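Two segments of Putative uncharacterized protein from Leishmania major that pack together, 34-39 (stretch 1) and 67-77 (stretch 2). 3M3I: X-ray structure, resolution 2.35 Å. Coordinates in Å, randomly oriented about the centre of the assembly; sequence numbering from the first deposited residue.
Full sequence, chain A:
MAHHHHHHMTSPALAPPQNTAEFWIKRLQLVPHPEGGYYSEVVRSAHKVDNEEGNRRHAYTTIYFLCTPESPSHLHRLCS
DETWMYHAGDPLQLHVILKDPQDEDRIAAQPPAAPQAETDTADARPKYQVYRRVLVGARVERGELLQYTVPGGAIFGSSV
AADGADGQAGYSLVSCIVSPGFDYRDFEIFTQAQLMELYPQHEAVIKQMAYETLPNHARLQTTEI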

ATOM      1  N   PRO A  34       5.377 -15.113 -12.352  1.00 75.97           N
ATOM      2  CA  PRO A  34       5.916 -15.159 -13.711  1.00 78.77           C
ATOM      3  C   PRO A  34       7.105 -14.208 -13.952  1.00 76.47           C
ATOM      4  O   PRO A  34       8.169 -14.657 -14.386  1.00 76.62           O
ATOM      5  CB  PRO A  34       4.703 -14.790 -14.564  1.00 82.92           C
ATOM      6  CG  PRO A  34       3.532 -15.309 -13.786  1.00 83.35           C
ATOM      7  CD  PRO A  34       3.920 -15.350 -12.340  1.00 78.48           C
ATOM      8  N   GLU A  35       6.930 -12.919 -13.640  1.00 74.90           N
ATOM      9  CA  GLU A  35       7.985 -11.895 -13.810  1.00 73.53           C
ATOM     10  C   GLU A  35       9.302 -12.248 -13.076  1.00 70.46           C
ATOM     11  O   GLU A  35      10.394 -11.876 -13.513  1.00 70.20           O
ATOM     12  CB  GLU A  35       7.462 -10.514 -13.345  1.00 73.26           C
ATOM     13  CG  GLU A  35       7.254 -10.381 -11.808  1.00 70.18           C
ATOM     14  CD  GLU A  35       6.508  -9.120 -11.388  1.00 71.04           C
ATOM     15  OE1 GLU A  35       5.306  -8.974 -11.723  1.00 73.44           O
ATOM     16  OE2 GLU A  35       7.113  -8.263 -10.703  1.00 70.07           O
ATOM     17  N   GLY A  36       9.177 -12.977 -11.972  1.00 68.87           N
ATOM     18  CA  GLY A  36      10.301 -13.360 -11.135  1.00 67.17           C
ATOM     19  C   GLY A  36       9.880 -13.057  -9.722  1.00 65.57           C
ATOM     20  O   GLY A  36       8.734 -12.668  -9.508  1.00 65.56           O
ATOM     21  N   GLY A  37      10.777 -13.227  -8.758  1.00 64.87           N
ATOM     22  CA  GLY A  37      10.446 -12.983  -7.365  1.00 64.20           C
ATOM     23  C   GLY A  37       9.282 -13.809  -6.861  1.00 64.60           C
ATOM     24  O   GLY A  37       8.825 -14.702  -7.534  1.00 65.84           O
ATOM     25  N   TYR A  38       8.797 -13.483  -5.666  1.00 64.11           N
ATOM     26  CA  TYR A  38       7.789 -14.296  -4.986  1.00 64.72           C
ATOM     27  C   TYR A  38       6.540 -13.461  -4.653  1.00 63.70           C
ATOM     28  O   TYR A  38       6.620 -12.245  -4.532  1.00 63.01           O
ATOM     29  CB  TYR A  38       8.415 -14.945  -3.747  1.00 66.17           C
ATOM     30  CG  TYR A  38       9.655 -15.763  -4.098  1.00 68.02           C
ATOM     31  CD1 TYR A  38      10.889 -15.151  -4.280  1.00 67.81           C
ATOM     32  CD2 TYR A  38       9.584 -17.140  -4.276  1.00 70.66           C
ATOM     33  CE1 TYR A  38      12.022 -15.882  -4.621  1.00 69.74           C
ATOM     34  CE2 TYR A  38      10.713 -17.882  -4.612  1.00 73.07           C
ATOM     35  CZ  TYR A  38      11.930 -17.242  -4.790  1.00 72.37           C
ATOM     36  OH  TYR A  38      13.063 -17.966  -5.125  1.00 74.99           O
ATOM     37  N   TYR A  39       5.377 -14.104  -4.536  1.00 64.26           N
ATOM     38  CA  TYR A  39       4.153 -13.361  -4.280  1.00 63.67           C
ATOM     39  C   TYR A  39       2.970 -14.155  -3.723  1.00 64.43           C
ATOM     40  O   TYR A  39       2.986 -15.363  -3.678  1.00 65.96           O
ATOM     41  CB  TYR A  39       3.718 -12.643  -5.557  1.00 64.16           C
ATOM     42  CG  TYR A  39       2.753 -13.414  -6.410  1.00 66.10           C
ATOM     43  CD1 TYR A  39       1.495 -12.899  -6.705  1.00 67.32           C
ATOM     44  CD2 TYR A  39       3.090 -14.647  -6.937  1.00 67.70           C
ATOM     45  CE1 TYR A  39       0.612 -13.599  -7.488  1.00 70.13           C
ATOM     46  CE2 TYR A  39       2.209 -15.352  -7.716  1.00 70.63           C
ATOM     47  CZ  TYR A  39       0.975 -14.824  -7.987  1.00 71.86           C
ATOM     48  OH  TYR A  39       0.093 -15.517  -8.781  1.00 75.79           O
ATOM     49  N   CYS A  67      11.474 -10.009  -3.355  1.00 72.74           N
ATOM     50  CA  CYS A  67      12.489  -9.997  -4.408  1.00 73.10           C
ATOM     51  C   CYS A  67      13.821 -10.405  -3.763  1.00 75.08           C
ATOM     52  O   CYS A  67      14.078 -10.051  -2.626  1.00 75.51           O
ATOM     53  CB  CYS A  67      12.568  -8.584  -4.973  1.00 71.58           C
ATOM     54  SG  CYS A  67      13.360  -8.334  -6.579  1.00 71.53           S
ATOM     55  N   THR A  68      14.642 -11.164  -4.485  1.00 76.62           N
ATOM     56  CA  THR A  68      15.966 -11.586  -4.017  1.00 79.03           C
ATOM     57  C   THR A  68      16.995 -11.269  -5.103  1.00 79.57           C
ATOM     58  O   THR A  68      16.620 -10.940  -6.219  1.00 78.24           O
ATOM     59  CB  THR A  68      15.996 -13.099  -3.702  1.00 81.52           C
ATOM     60  OG1 THR A  68      15.403 -13.824  -4.786  1.00 81.56           O
ATOM     61  CG2 THR A  68      15.228 -13.415  -2.426  1.00 81.59           C
ATOM     62  N   PRO A  69      18.299 -11.352  -4.780  1.00 81.79           N
ATOM     63  CA  PRO A  69      19.305 -11.164  -5.840  1.00 82.78           C
ATOM     64  C   PRO A  69      19.277 -12.258  -6.922  1.00 84.17           C
ATOM     65  O   PRO A  69      19.579 -11.979  -8.079  1.00 84.01           O
ATOM     66  CB  PRO A  69      20.631 -11.170  -5.077  1.00 85.43           C
ATOM     67  CG  PRO A  69      20.273 -10.865  -3.667  1.00 84.96           C
ATOM     68  CD  PRO A  69      18.925 -11.454  -3.452  1.00 83.56           C
ATOM     69  N   GLU A  70      18.904 -13.479  -6.540  1.00 85.78           N
ATOM     70  CA  GLU A  70      18.782 -14.599  -7.478  1.00 87.59           C
ATOM     71  C   GLU A  70      17.424 -14.610  -8.199  1.00 85.33           C
ATOM     72  O   GLU A  70      17.266 -15.330  -9.180  1.00 86.58           O
ATOM     73  CB  GLU A  70      19.008 -15.935  -6.757  1.00 90.94           C
ATOM     74  CG  GLU A  70      20.446 -16.147  -6.234  1.00 94.23           C
ATOM     75  CD  GLU A  70      20.741 -17.603  -5.813  1.00 98.44           C
ATOM     76  OE1 GLU A  70      19.812 -18.442  -5.881  1.00 98.70           O
ATOM     77  OE2 GLU A  70      21.896 -17.914  -5.416  1.00101.80           O
ATOM     78  N   SER A  71      16.456 -13.815  -7.719  1.00 82.40           N
ATOM     79  CA  SER A  71      15.118 -13.747  -8.323  1.00 80.46           C
ATOM     80  C   SER A  71      14.586 -12.310  -8.500  1.00 77.39           C
ATOM     81  O   SER A  71      13.651 -11.887  -7.828  1.00 75.78           O
ATOM     82  CB  SER A  71      14.124 -14.581  -7.511  1.00 80.85           C
ATOM     83  OG  SER A  71      13.021 -14.968  -8.313  1.00 80.37           O
ATOM     84  N   PRO A  72      15.167 -11.559  -9.439  1.00 76.89           N
ATOM     85  CA  PRO A  72      14.616 -10.245  -9.770  1.00 74.45           C
ATOM     86  C   PRO A  72      13.279 -10.333 -10.494  1.00 73.31           C
ATOM     87  O   PRO A  72      12.957 -11.371 -11.032  1.00 74.50           O
ATOM     88  CB  PRO A  72      15.672  -9.652 -10.698  1.00 74.90           C
ATOM     89  CG  PRO A  72      16.397 -10.827 -11.260  1.00 77.43           C
ATOM     90  CD  PRO A  72      16.387 -11.866 -10.203  1.00 78.91           C
ATOM     91  N   SER A  73      12.498  -9.254 -10.492  1.00 71.39           N
ATOM     92  CA  SER A  73      11.295  -9.161 -11.324  1.00 70.57           C
ATOM     93  C   SER A  73      11.740  -8.605 -12.668  1.00 70.55           C
ATOM     94  O   SER A  73      12.310  -7.537 -12.725  1.00 69.92           O
ATOM     95  CB  SER A  73      10.259  -8.253 -10.659  1.00 69.06           C
ATOM     96  OG  SER A  73       9.363  -7.643 -11.582  1.00 68.35           O
ATOM     97  N   HIS A  74      11.502  -9.330 -13.753  1.00 71.50           N
ATOM     98  CA  HIS A  74      12.020  -8.934 -15.064  1.00 71.90           C
ATOM     99  C   HIS A  74      11.091  -7.951 -15.729  1.00 70.67           C
ATOM    100  O   HIS A  74       9.928  -7.850 -15.359  1.00 69.92           O
ATOM    101  CB  HIS A  74      12.213 -10.155 -15.956  1.00 73.96           C
ATOM    102  CG  HIS A  74      13.267 -11.094 -15.462  1.00 75.84           C
ATOM    103  ND1 HIS A  74      13.016 -12.052 -14.508  1.00 76.66           N
ATOM    104  CD2 HIS A  74      14.576 -11.210 -15.780  1.00 77.39           C
ATOM    105  CE1 HIS A  74      14.125 -12.725 -14.263  1.00 78.72           C
ATOM    106  NE2 HIS A  74      15.088 -12.229 -15.018  1.00 79.22           N
ATOM    107  N   LEU A  75      11.611  -7.232 -16.713  1.00 70.78           N
ATOM    108  CA  LEU A  75      10.863  -6.169 -17.375  1.00 69.97           C
ATOM    109  C   LEU A  75       9.482  -6.615 -17.881  1.00 70.19           C
ATOM    110  O   LEU A  75       9.353  -7.531 -18.696  1.00 71.47           O
ATOM    111  CB  LEU A  75      11.694  -5.549 -18.507  1.00 70.59           C
ATOM    112  CG  LEU A  75      12.997  -4.843 -18.076  1.00 70.57           C
ATOM    113  CD1 LEU A  75      13.648  -4.092 -19.225  1.00 71.26           C
ATOM    114  CD2 LEU A  75      12.754  -3.880 -16.924  1.00 69.35           C
ATOM    115  N   HIS A  76       8.449  -5.969 -17.359  1.00 69.27           N
ATOM    116  CA  HIS A  76       7.073  -6.238 -17.755  1.00 69.67           C
ATOM    117  C   HIS A  76       6.273  -4.929 -17.813  1.00 69.18           C
ATOM    118  O   HIS A  76       6.773  -3.857 -17.447  1.00 68.53           O
ATOM    119  CB  HIS A  76       6.431  -7.208 -16.767  1.00 69.74           C
ATOM    120  CG  HIS A  76       6.344  -6.676 -15.374  1.00 68.64           C
ATOM    121  ND1 HIS A  76       7.438  -6.588 -14.542  1.00 68.16           N
ATOM    122  CD2 HIS A  76       5.298  -6.184 -14.671  1.00 68.25           C
ATOM    123  CE1 HIS A  76       7.068  -6.078 -13.382  1.00 67.47           C
ATOM    124  NE2 HIS A  76       5.774  -5.821 -13.435  1.00 67.51           N
ATOM    125  N   ARG A  77       5.039  -5.011 -18.271  1.00 69.87           N
ATOM    126  CA  ARG A  77       4.227  -3.825 -18.403  1.00 70.00           C
ATOM    127  C   ARG A  77       2.776  -4.103 -17.996  1.00 70.61           C
ATOM    128  O   ARG A  77       2.250  -5.190 -18.242  1.00 71.39           O
ATOM    129  CB  ARG A  77       4.317  -3.286 -19.831  1.00 70.95           C
ATOM    130  CG  ARG A  77       3.484  -2.042 -20.102  1.00 71.66           C
ATOM    131  CD  ARG A  77       3.061  -1.996 -21.541  1.00 73.19           C
ATOM    132  NE  ARG A  77       4.108  -1.484 -22.411  1.00 73.35           N
ATOM    133  CZ  ARG A  77       4.307  -1.858 -23.670  1.00 74.47           C
ATOM    134  NH1 ARG A  77       3.563  -2.795 -24.243  1.00 75.62           N
ATOM    135  NH2 ARG A  77       5.278  -1.293 -24.362  1.00 74.70           N
TER
HETATM  136  O   HOH W   1       4.628  -6.011 -10.959  1.00 43.18           O

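This is a small, predominantly polar contact in which a glycine-containing turn lies close against a second loop and strand, held by hydrogen bonds that converge on Glu-35 and by one further bond at Gly-37.

Glu-35 contributes both its backbone and its side chain. Its carbonyl oxygen accepts two hydrogen bonds from a single residue: His-74 N lies 2.8 Å from Glu-35 O, and His-74 ND1 also lies 2.8 Å from Glu-35 O. Both are close to linear, with angles at the hydrogen of 165° and 158°. A carbonyl oxygen has two lone pairs and can serve two donors, and histidine suits this place because ND1, with chi1 at -65° (m), can swing back beside its own backbone nitrogen. The carbonyl meets the imidazole at its edge, near the ring plane, as an N-H donor requires.

The carboxylate of Glu-35 reaches a different pair of residues. Its CA-to-CB bond points sideways, but the chain extends from a p chi1 through a t chi2 so that its end comes nearer to the second stretch. There Ser-73 OG donates a very short hydrogen bond to Glu-35 OE2, at 2.5 Å. Serine suits the place because its short side chain carries a hydroxyl that can donate to the carboxylate. Nearby, His-76 presents one face of its ring to Glu-35 OE1, while the closest approach of the two residues is 3.5 Å, between Glu-35 OE2 and His-76 CE1. A water also links the two residues: it donates to Glu-35 OE1 at 3.1 Å and is hydrogen-bonded to His-76 NE2 at 2.7 Å. The other ring nitrogen is also engaged, since His-76 ND1 donates to His-74 O at 2.9 Å, fixing the imidazole within its own stretch.

Gly-36 lets the chains come this close. Gly-36 CA is 4.3 Å from Ser-73 CA, and Gly-36 CA makes a C-H...O contact with Pro-72 O at 3.3 Å. A CB on Gly-36 would stand 1.9 Å from Pro-72 O, a plain clash; moreover, its phi of 133° and psi of -175° would jam a CB against the preceding carbonyl oxygen, so the backbone alone calls for glycine. At Gly-37 the argument is milder. Its positive phi of 58° favours glycine, but an ideal CB would be no nearer than 3.6 Å to Ser-71 O. Its amide is used directly: Gly-37 N donates to Ser-71 OG at 2.9 Å, with a somewhat bent angle of 136°. Ser-71 suits this role because its CA-to-CB bond points toward the turn and carries a hydroxyl able to accept.

Tyr-38 adds a looser contact. Its ring approaches Ser-71, with Tyr-38 CE1 3.8 Å from Ser-71 CB, and its edge faces Thr-68, with Tyr-38 CE1 4.0 Å from Thr-68 OG1. These are van der Waals approaches, both made by the same corner of the ring, CE1, which meets two side chains that lie next to each other.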